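Local atomic coordinates of tetratricopeptide TPR_2 repeat protein (Thermobaculum terrenum, PDB entry 5DJS), a protein that combines tetratricopeptide repeats with a GT-B-type region of glycosyl transferase family 41 and binds uridine-5'-diphosphate in this model. Residues A[307-312]-A[420-425]; A[426-429]-A[434-437]. The protein carries 1 engineered substitution. One frame throughout, in Å; residues are numbered along the deposited sequence.

Contact 1. Residues A[307-312]-A[420-425]; sequences FYLPCN and SGCTTS. With UDP (uridine-5'-diphosphate), chain E.
The sulfur of Cys-422 rests against the ends of the Leu-309 and Tyr-308 side chains. Its SG lies 3.4 Å from Leu-309 CD1. The same sulfur is 3.6 Å from Tyr-308 OH and meets the tyrosine ring obliquely. With SG anti to the backbone N (chi1 176°), the thiol reaches across to the loop. The contact is small, and no hydrogen bond crosses it. Within the loop, Leu-309 covers one face of the Tyr-308 ring, its CG 3.5 Å above the centre, and Phe-307 CE1 lies in plane at that ring's edge.

The backbone around Cys-422 faces the ligand. Cys-422 N donates to UDP O2B at 2.9 Å, with an N-H...O angle of 154°. Thr-424 N reaches UDP O1B at 3.3 Å, and Thr-423 N adds a weak bond to that oxygen. Thr-423 OG1 donates to the ribose O3' of UDP. Cys-422 is the N-cap residue, so the beta-phosphate meets amides at the start of helix 423-430, whose dipole probably helps to hold it. Thr-424 OG1 is tied to Asn-337, another pocket residue.

The loop follows strand 300-304 of the first parallel sheet, and helix 423-430 follows strand 412-414 of the second. The contact thus bridges the two sheet regions of the GT-B fold. Phe-307 packs on helix 447-454, Pro-310 and Cys-311 on helix 479-521, and Thr-423 on helix 176-187.

Contact 2. Residues A[426-429]-A[434-437]; sequences LEAL and PVVT. With UDP (uridine-5'-diphosphate), chain E.
The carboxylate of Glu-427, the flat side-chain group here, meets the two ribose hydroxyls of UDP. Glu-427 OE2 accepts from UDP O2'; the modelled distance between them is very short, and its exact value is doubtful at this resolution. UDP O3' lies near both carboxylate oxygens, 3.0 Å from Glu-427 OE1. These pairings are weak, and which of them uses the O3' proton is not settled. The chain runs extended beyond CG (chi2 172°), which carries the carboxylate well out from the helix. Arg-400 forms a salt bridge with OE2, so a second pocket residue helps to set the carboxylate against the ribose.

The packing between 426-429 and 434-437 lies on another side of the same helix. Val-435 CG2 is the methyl shared by both helix residues. It comes 3.6 Å from Ala-428 CB and 3.7 Å from Leu-429 CD2. Its place beside the backbone N, anti to the carbonyl carbon, turns it to the helix. The CB of Ala-428 points toward the strand. Leu-429 starts off to one side, and its CD2 end swings back to reach the valine. The Leu-429 and Val-435 side chains cross at about a right angle. Leu-429 CD2 also comes 4.4 Å from Pro-434 CA, at the start of the strand segment. There is no hydrogen bond between the segments.

This is the second half of a beta-alpha-beta unit: strand 412-414, helix 423-430, strand 435-438. The two strands are parallel neighbours, and Ala-413 touches both Ala-428 and Val-435. Leu-429 continues the apolar layer onto Leu-451 of helix 447-454 and onto Leu-489 and Trp-492 of helix 479-521.

In the fold
Both contacts use helix 423-430. Contact 1 takes its N-terminal end and contact 2 its next turn; their centres are about 9 Å apart. Both lie in the interior, but Cys-422, the main residue of contact 1, is partly exposed, while all four touching residues of contact 2 are buried. Contact 1 is the smaller and reaches far along the chain, joining a loop after the first parallel sheet to the second sheet's side of the GT-B fold. Contact 2 is local, packing a helix on the next strand of its own sheet. Contact 1 pairs a thiol with a leucine and a tyrosine; contact 2 is mainly aliphatic, methyl on methyl. UDP links them: 420-425 serves mainly the phosphate, Glu-427 the ribose.

Contact 1. Residues A[307-312]-A[420-425]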
ATOM      1  N   PHE A 307       7.379 -15.935   6.433  1.00 44.20           N
ATOM      2  CA  PHE A 307       6.837 -14.828   5.642  1.00 45.56           C
ATOM      3  C   PHE A 307       6.597 -13.612   6.541  1.00 48.65           C
ATOM      4  O   PHE A 307       6.193 -13.768   7.691  1.00 50.75           O
ATOM      5  CB  PHE A 307       5.536 -15.266   4.949  1.00 43.93           C
ATOM      6  CG  PHE A 307       4.973 -14.255   3.984  1.00 43.96           C
ATOM      7  CD1 PHE A 307       5.739 -13.779   2.919  1.00 42.65           C
ATOM      8  CD2 PHE A 307       3.660 -13.793   4.121  1.00 43.22           C
ATOM      9  CE1 PHE A 307       5.216 -12.860   2.027  1.00 42.07           C
ATOM     10  CE2 PHE A 307       3.132 -12.873   3.226  1.00 41.57           C
ATOM     11  CZ  PHE A 307       3.911 -12.409   2.174  1.00 41.29           C
ATOM     12  N   TYR A 308       6.844 -12.404   6.022  1.00 47.31           N
ATOM     13  CA  TYR A 308       6.787 -11.187   6.852  1.00 45.87           C
ATOM     14  C   TYR A 308       5.388 -10.727   7.288  1.00 43.32           C
ATOM     15  O   TYR A 308       5.285  -9.697   7.940  1.00 43.17           O
ATOM     16  CB  TYR A 308       7.544 -10.035   6.174  1.00 48.54           C
ATOM     17  CG  TYR A 308       6.770  -9.229   5.127  1.00 51.90           C
ATOM     18  CD1 TYR A 308       6.279  -9.824   3.954  1.00 52.15           C
ATOM     19  CD2 TYR A 308       6.565  -7.858   5.295  1.00 52.31           C
ATOM     20  CE1 TYR A 308       5.594  -9.083   3.003  1.00 53.23           C
ATOM     21  CE2 TYR A 308       5.884  -7.109   4.346  1.00 55.26           C
ATOM     22  CZ  TYR A 308       5.398  -7.722   3.203  1.00 55.34           C
ATOM     23  OH  TYR A 308       4.725  -6.974   2.264  1.00 52.57           O
ATOM     24  N   LEU A 309       4.334 -11.474   6.945  1.00 41.10           N
ATOM     25  CA  LEU A 309       2.961 -11.128   7.298  1.00 42.44           C
ATOM     26  C   LEU A 309       2.192 -12.369   7.753  1.00 44.47           C
ATOM     27  O   LEU A 309       2.584 -13.485   7.404  1.00 43.14           O
ATOM     28  CB  LEU A 309       2.256 -10.553   6.075  1.00 43.76           C
ATOM     29  CG  LEU A 309       2.891  -9.337   5.412  1.00 46.38           C
ATOM     30  CD1 LEU A 309       2.199  -9.024   4.105  1.00 47.08           C
ATOM     31  CD2 LEU A 309       2.778  -8.152   6.332  1.00 47.41           C
ATOM     32  N   PRO A 310       1.082 -12.181   8.507  1.00 46.01           N
ATOM     33  CA  PRO A 310       0.203 -13.305   8.850  1.00 47.76           C
ATOM     34  C   PRO A 310      -0.759 -13.688   7.708  1.00 47.34           C
ATOM     35  O   PRO A 310      -1.539 -12.853   7.247  1.00 49.43           O
ATOM     36  CB  PRO A 310      -0.575 -12.780  10.069  1.00 48.85           C
ATOM     37  CG  PRO A 310      -0.647 -11.303   9.867  1.00 46.98           C
ATOM     38  CD  PRO A 310       0.587 -10.912   9.088  1.00 46.20           C
ATOM     39  N   CYS A 311      -0.709 -14.955   7.293  1.00 47.66           N
ATOM     40  CA  CYS A 311      -1.476 -15.489   6.150  1.00 44.51           C
ATOM     41  C   CYS A 311      -2.835 -16.157   6.474  1.00 43.78           C
ATOM     42  O   CYS A 311      -3.495 -16.691   5.570  1.00 41.93           O
ATOM     43  CB  CYS A 311      -0.595 -16.481   5.395  1.00 43.40           C
ATOM     44  SG  CYS A 311       0.937 -15.760   4.775  1.00 48.99           S
ATOM     45  N   ASN A 312      -3.266 -16.134   7.734  1.00 43.02           N
ATOM     46  CA  ASN A 312      -4.565 -16.725   8.090  1.00 45.15           C
ATOM     47  C   ASN A 312      -5.728 -15.927   7.491  1.00 47.15           C
ATOM     48  O   ASN A 312      -5.739 -14.702   7.589  1.00 48.76           O
ATOM     49  CB  ASN A 312      -4.724 -16.854   9.615  1.00 45.33           C
ATOM     50  CG  ASN A 312      -4.781 -15.510  10.317  1.00 42.97           C
ATOM     51  OD1 ASN A 312      -3.873 -14.702  10.178  1.00 44.55           O
ATOM     52  ND2 ASN A 312      -5.858 -15.254  11.039  1.00 42.75           N
ATOM     53  N   SER A 420       5.663  -5.675  -7.111  1.00 39.66           N
ATOM     54  CA  SER A 420       4.932  -6.913  -6.877  1.00 40.48           C
ATOM     55  C   SER A 420       3.777  -6.687  -5.930  1.00 41.99           C
ATOM     56  O   SER A 420       3.898  -5.942  -4.950  1.00 44.17           O
ATOM     57  CB  SER A 420       5.825  -7.996  -6.282  1.00 40.51           C
ATOM     58  OG  SER A 420       5.025  -9.088  -5.860  1.00 38.10           O
ATOM     59  N   GLY A 421       2.666  -7.357  -6.220  1.00 41.06           N
ATOM     60  CA  GLY A 421       1.508  -7.319  -5.357  1.00 42.82           C
ATOM     61  C   GLY A 421       1.775  -8.084  -4.075  1.00 44.13           C
ATOM     62  O   GLY A 421       2.836  -8.678  -3.908  1.00 46.86           O
ATOM     63  N   CYS A 422       0.820  -8.057  -3.159  1.00 43.48           N
ATOM     64  CA  CYS A 422       0.998  -8.707  -1.876  1.00 46.70           C
ATOM     65  C   CYS A 422      -0.310  -9.294  -1.408  1.00 45.86           C
ATOM     66  O   CYS A 422      -0.467 -10.510  -1.399  1.00 46.22           O
ATOM     67  CB  CYS A 422       1.551  -7.722  -0.846  1.00 49.24           C
ATOM     68  SG  CYS A 422       1.711  -8.411   0.812  1.00 53.39           S
ATOM     69  N   THR A 423      -1.262  -8.438  -1.064  1.00 44.32           N
ATOM     70  CA  THR A 423      -2.499  -8.939  -0.490  1.00 44.60           C
ATOM     71  C   THR A 423      -3.390  -9.555  -1.580  1.00 47.89           C
ATOM     72  O   THR A 423      -4.117 -10.504  -1.285  1.00 53.44           O
ATOM     73  CB  THR A 423      -3.232  -7.955   0.484  1.00 43.80           C
ATOM     74  OG1 THR A 423      -4.606  -7.827   0.121  1.00 40.31           O
ATOM     75  CG2 THR A 423      -2.595  -6.566   0.570  1.00 43.24           C
ATOM     76  N   THR A 424      -3.302  -9.080  -2.828  1.00 47.56           N
ATOM     77  CA  THR A 424      -4.059  -9.715  -3.925  1.00 46.34           C
ATOM     78  C   THR A 424      -3.515 -11.116  -4.190  1.00 43.89           C
ATOM     79  O   THR A 424      -4.274 -12.048  -4.448  1.00 42.52           O
ATOM     80  CB  THR A 424      -4.059  -8.918  -5.258  1.00 47.09           C
ATOM     81  OG1 THR A 424      -2.740  -8.872  -5.802  1.00 49.19           O
ATOM     82  CG2 THR A 424      -4.594  -7.507  -5.081  1.00 47.46           C
ATOM     83  N   SER A 425      -2.197 -11.264  -4.114  1.00 42.61           N
ATOM     84  CA  SER A 425      -1.574 -12.584  -4.284  1.00 41.85           C
ATOM     85  C   SER A 425      -1.996 -13.556  -3.190  1.00 41.98           C
ATOM     86  O   SER A 425      -2.335 -14.708  -3.478  1.00 39.51           O
ATOM     87  CB  SER A 425      -0.056 -12.466  -4.313  1.00 38.18           C
ATOM     88  OG  SER A 425       0.296 -11.476  -5.243  1.00 36.02           O
TER
HETATM   89  N1  UDP E 601      -9.943  -4.701  -3.251  0.70 74.29           N
HETATM   90  C2  UDP E 601     -11.359  -4.561  -3.332  0.70 73.46           C
HETATM   91  N3  UDP E 601     -11.944  -4.334  -4.523  0.70 70.84           N
HETATM   92  C4  UDP E 601     -11.214  -4.241  -5.647  0.70 68.46           C
HETATM   93  C5  UDP E 601      -9.833  -4.377  -5.610  0.70 68.13           C
HETATM   94  C6  UDP E 601      -9.213  -4.609  -4.388  0.70 70.60           C
HETATM   95  O2  UDP E 601     -12.084  -4.639  -2.311  0.70 72.21           O
HETATM   96  O4  UDP E 601     -11.770  -4.032  -6.735  0.70 68.55           O
HETATM   97  C1' UDP E 601      -9.292  -4.955  -1.947  0.70 78.27           C
HETATM   98  C2' UDP E 601      -8.641  -6.325  -1.972  0.70 78.01           C
HETATM   99  O2' UDP E 601      -8.963  -6.965  -0.735  0.70 78.58           O
HETATM  100  C3' UDP E 601      -7.158  -6.037  -2.177  0.70 77.98           C
HETATM  101  C4' UDP E 601      -6.952  -4.612  -1.664  0.70 77.56           C
HETATM  102  O4' UDP E 601      -8.255  -4.012  -1.630  0.70 81.08           O
HETATM  103  O3' UDP E 601      -6.319  -6.959  -1.494  0.70 79.41           O
HETATM  104  C5' UDP E 601      -6.035  -3.720  -2.501  0.70 75.89           C
HETATM  105  O5' UDP E 601      -4.953  -4.428  -3.106  0.70 76.13           O
HETATM  106  PA  UDP E 601      -4.088  -3.712  -4.275  0.70 76.57           P
HETATM  107  O1A UDP E 601      -3.474  -2.472  -3.671  0.70 73.82           O
HETATM  108  O2A UDP E 601      -4.984  -3.606  -5.488  0.70 74.13           O
HETATM  109  O3A UDP E 601      -2.899  -4.732  -4.687  0.70 70.71           O
HETATM  110  PB  UDP E 601      -1.830  -5.363  -3.651  0.70 65.81           P
HETATM  111  O1B UDP E 601      -2.625  -5.899  -2.497  0.70 66.80           O
HETATM  112  O2B UDP E 601      -1.206  -6.472  -4.434  0.70 64.01           O
HETATM  113  O3B UDP E 601      -0.892  -4.228  -3.319  0.70 69.44           O

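Contact 2. Residues A[426-429]-A[434-437]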
ATOM      1  N   LEU A 426      -1.985 -13.079  -1.945  1.00 42.29           N
ATOM      2  CA  LEU A 426      -2.427 -13.883  -0.817  1.00 44.09           C
ATOM      3  C   LEU A 426      -3.913 -14.235  -0.960  1.00 47.19           C
ATOM      4  O   LEU A 426      -4.308 -15.375  -0.708  1.00 48.39           O
ATOM      5  CB  LEU A 426      -2.163 -13.156   0.498  1.00 44.67           C
ATOM      6  CG  LEU A 426      -2.619 -13.860   1.773  1.00 47.18           C
ATOM      7  CD1 LEU A 426      -1.839 -15.140   2.014  1.00 47.88           C
ATOM      8  CD2 LEU A 426      -2.461 -12.917   2.949  1.00 49.08           C
ATOM      9  N   GLU A 427      -4.721 -13.268  -1.382  1.00 47.20           N
ATOM     10  CA  GLU A 427      -6.140 -13.512  -1.619  1.00 50.57           C
ATOM     11  C   GLU A 427      -6.382 -14.596  -2.661  1.00 51.34           C
ATOM     12  O   GLU A 427      -7.305 -15.395  -2.514  1.00 53.88           O
ATOM     13  CB  GLU A 427      -6.849 -12.221  -2.038  1.00 53.96           C
ATOM     14  CG  GLU A 427      -7.092 -11.264  -0.877  1.00 55.31           C
ATOM     15  CD  GLU A 427      -7.611  -9.913  -1.311  1.00 56.41           C
ATOM     16  OE1 GLU A 427      -7.494  -9.554  -2.511  1.00 60.69           O
ATOM     17  OE2 GLU A 427      -8.140  -9.207  -0.434  1.00 53.66           O
ATOM     18  N   ALA A 428      -5.563 -14.610  -3.711  1.00 52.35           N
ATOM     19  CA  ALA A 428      -5.649 -15.628  -4.760  1.00 53.21           C
ATOM     20  C   ALA A 428      -5.402 -17.012  -4.174  1.00 51.86           C
ATOM     21  O   ALA A 428      -6.234 -17.913  -4.326  1.00 53.75           O
ATOM     22  CB  ALA A 428      -4.656 -15.339  -5.883  1.00 53.48           C
ATOM     23  N   LEU A 429      -4.276 -17.164  -3.481  1.00 50.31           N
ATOM     24  CA  LEU A 429      -3.938 -18.433  -2.831  1.00 51.83           C
ATOM     25  C   LEU A 429      -5.052 -18.911  -1.888  1.00 51.98           C
ATOM     26  O   LEU A 429      -5.410 -20.083  -1.918  1.00 53.95           O
ATOM     27  CB  LEU A 429      -2.604 -18.348  -2.073  1.00 51.23           C
ATOM     28  CG  LEU A 429      -1.311 -17.965  -2.818  1.00 50.30           C
ATOM     29  CD1 LEU A 429      -0.093 -18.359  -1.996  1.00 48.06           C
ATOM     30  CD2 LEU A 429      -1.208 -18.570  -4.207  1.00 49.85           C
ATOM     31  N   PRO A 434      -3.343 -20.449  -8.229  1.00 48.14           N
ATOM     32  CA  PRO A 434      -1.908 -20.181  -8.223  1.00 48.71           C
ATOM     33  C   PRO A 434      -1.571 -18.794  -8.791  1.00 50.37           C
ATOM     34  O   PRO A 434      -2.363 -18.221  -9.558  1.00 50.51           O
ATOM     35  CB  PRO A 434      -1.319 -21.291  -9.113  1.00 49.37           C
ATOM     36  CG  PRO A 434      -2.458 -21.910  -9.837  1.00 48.40           C
ATOM     37  CD  PRO A 434      -3.740 -21.314  -9.352  1.00 47.76           C
ATOM     38  N   VAL A 435      -0.397 -18.282  -8.410  1.00 47.34           N
ATOM     39  CA  VAL A 435       0.064 -16.946  -8.781  1.00 42.96           C
ATOM     40  C   VAL A 435       1.449 -17.059  -9.400  1.00 42.75           C
ATOM     41  O   VAL A 435       2.349 -17.616  -8.771  1.00 43.73           O
ATOM     42  CB  VAL A 435       0.148 -16.025  -7.543  1.00 41.21           C
ATOM     43  CG1 VAL A 435       0.589 -14.617  -7.927  1.00 39.99           C
ATOM     44  CG2 VAL A 435      -1.191 -15.968  -6.814  1.00 40.58           C
ATOM     45  N   VAL A 436       1.620 -16.526 -10.612  1.00 39.40           N
ATOM     46  CA  VAL A 436       2.933 -16.450 -11.259  1.00 38.62           C
ATOM     47  C   VAL A 436       3.522 -15.060 -10.982  1.00 40.44           C
ATOM     48  O   VAL A 436       2.802 -14.062 -11.041  1.00 39.54           O
ATOM     49  CB  VAL A 436       2.835 -16.674 -12.780  1.00 39.16           C
ATOM     50  CG1 VAL A 436       4.224 -16.806 -13.407  1.00 37.66           C
ATOM     51  CG2 VAL A 436       1.995 -17.917 -13.095  1.00 40.99           C
ATOM     52  N   THR A 437       4.820 -15.005 -10.658  1.00 42.05           N
ATOM     53  CA  THR A 437       5.516 -13.756 -10.316  1.00 43.30           C
ATOM     54  C   THR A 437       6.918 -13.732 -10.884  1.00 44.65           C
ATOM     55  O   THR A 437       7.475 -14.781 -11.209  1.00 46.26           O
ATOM     56  CB  THR A 437       5.683 -13.564  -8.793  1.00 44.88           C
ATOM     57  OG1 THR A 437       6.663 -14.478  -8.277  1.00 49.44           O
ATOM     58  CG2 THR A 437       4.398 -13.820  -8.066  1.00 48.41           C
TER
HETATM   59  N1  UDP E 601      -9.943  -4.701  -3.251  0.70 74.29           N
HETATM   60  C2  UDP E 601     -11.359  -4.561  -3.332  0.70 73.46           C
HETATM   61  N3  UDP E 601     -11.944  -4.334  -4.523  0.70 70.84           N
HETATM   62  C4  UDP E 601     -11.214  -4.241  -5.647  0.70 68.46           C
HETATM   63  C5  UDP E 601      -9.833  -4.377  -5.610  0.70 68.13           C
HETATM   64  C6  UDP E 601      -9.213  -4.609  -4.388  0.70 70.60           C
HETATM   65  O2  UDP E 601     -12.084  -4.639  -2.311  0.70 72.21           O
HETATM   66  O4  UDP E 601     -11.770  -4.032  -6.735  0.70 68.55           O
HETATM   67  C1' UDP E 601      -9.292  -4.955  -1.947  0.70 78.27           C
HETATM   68  C2' UDP E 601      -8.641  -6.325  -1.972  0.70 78.01           C
HETATM   69  O2' UDP E 601      -8.963  -6.965  -0.735  0.70 78.58           O
HETATM   70  C3' UDP E 601      -7.158  -6.037  -2.177  0.70 77.98           C
HETATM   71  C4' UDP E 601      -6.952  -4.612  -1.664  0.70 77.56           C
HETATM   72  O4' UDP E 601      -8.255  -4.012  -1.630  0.70 81.08           O
HETATM   73  O3' UDP E 601      -6.319  -6.959  -1.494  0.70 79.41           O
HETATM   74  C5' UDP E 601      -6.035  -3.720  -2.501  0.70 75.89           C
HETATM   75  O5' UDP E 601      -4.953  -4.428  -3.106  0.70 76.13           O
HETATM   76  PA  UDP E 601      -4.088  -3.712  -4.275  0.70 76.57           P
HETATM   77  O1A UDP E 601      -3.474  -2.472  -3.671  0.70 73.82           O
HETATM   78  O2A UDP E 601      -4.984  -3.606  -5.488  0.70 74.13           O
HETATM   79  O3A UDP E 601      -2.899  -4.732  -4.687  0.70 70.71           O
HETATM   80  PB  UDP E 601      -1.830  -5.363  -3.651  0.70 65.81           P
HETATM   81  O1B UDP E 601      -2.625  -5.899  -2.497  0.70 66.80           O
HETATM   82  O2B UDP E 601      -1.206  -6.472  -4.434  0.70 64.01           O
HETATM   83  O3B UDP E 601      -0.892  -4.228  -3.319  0.70 69.44           O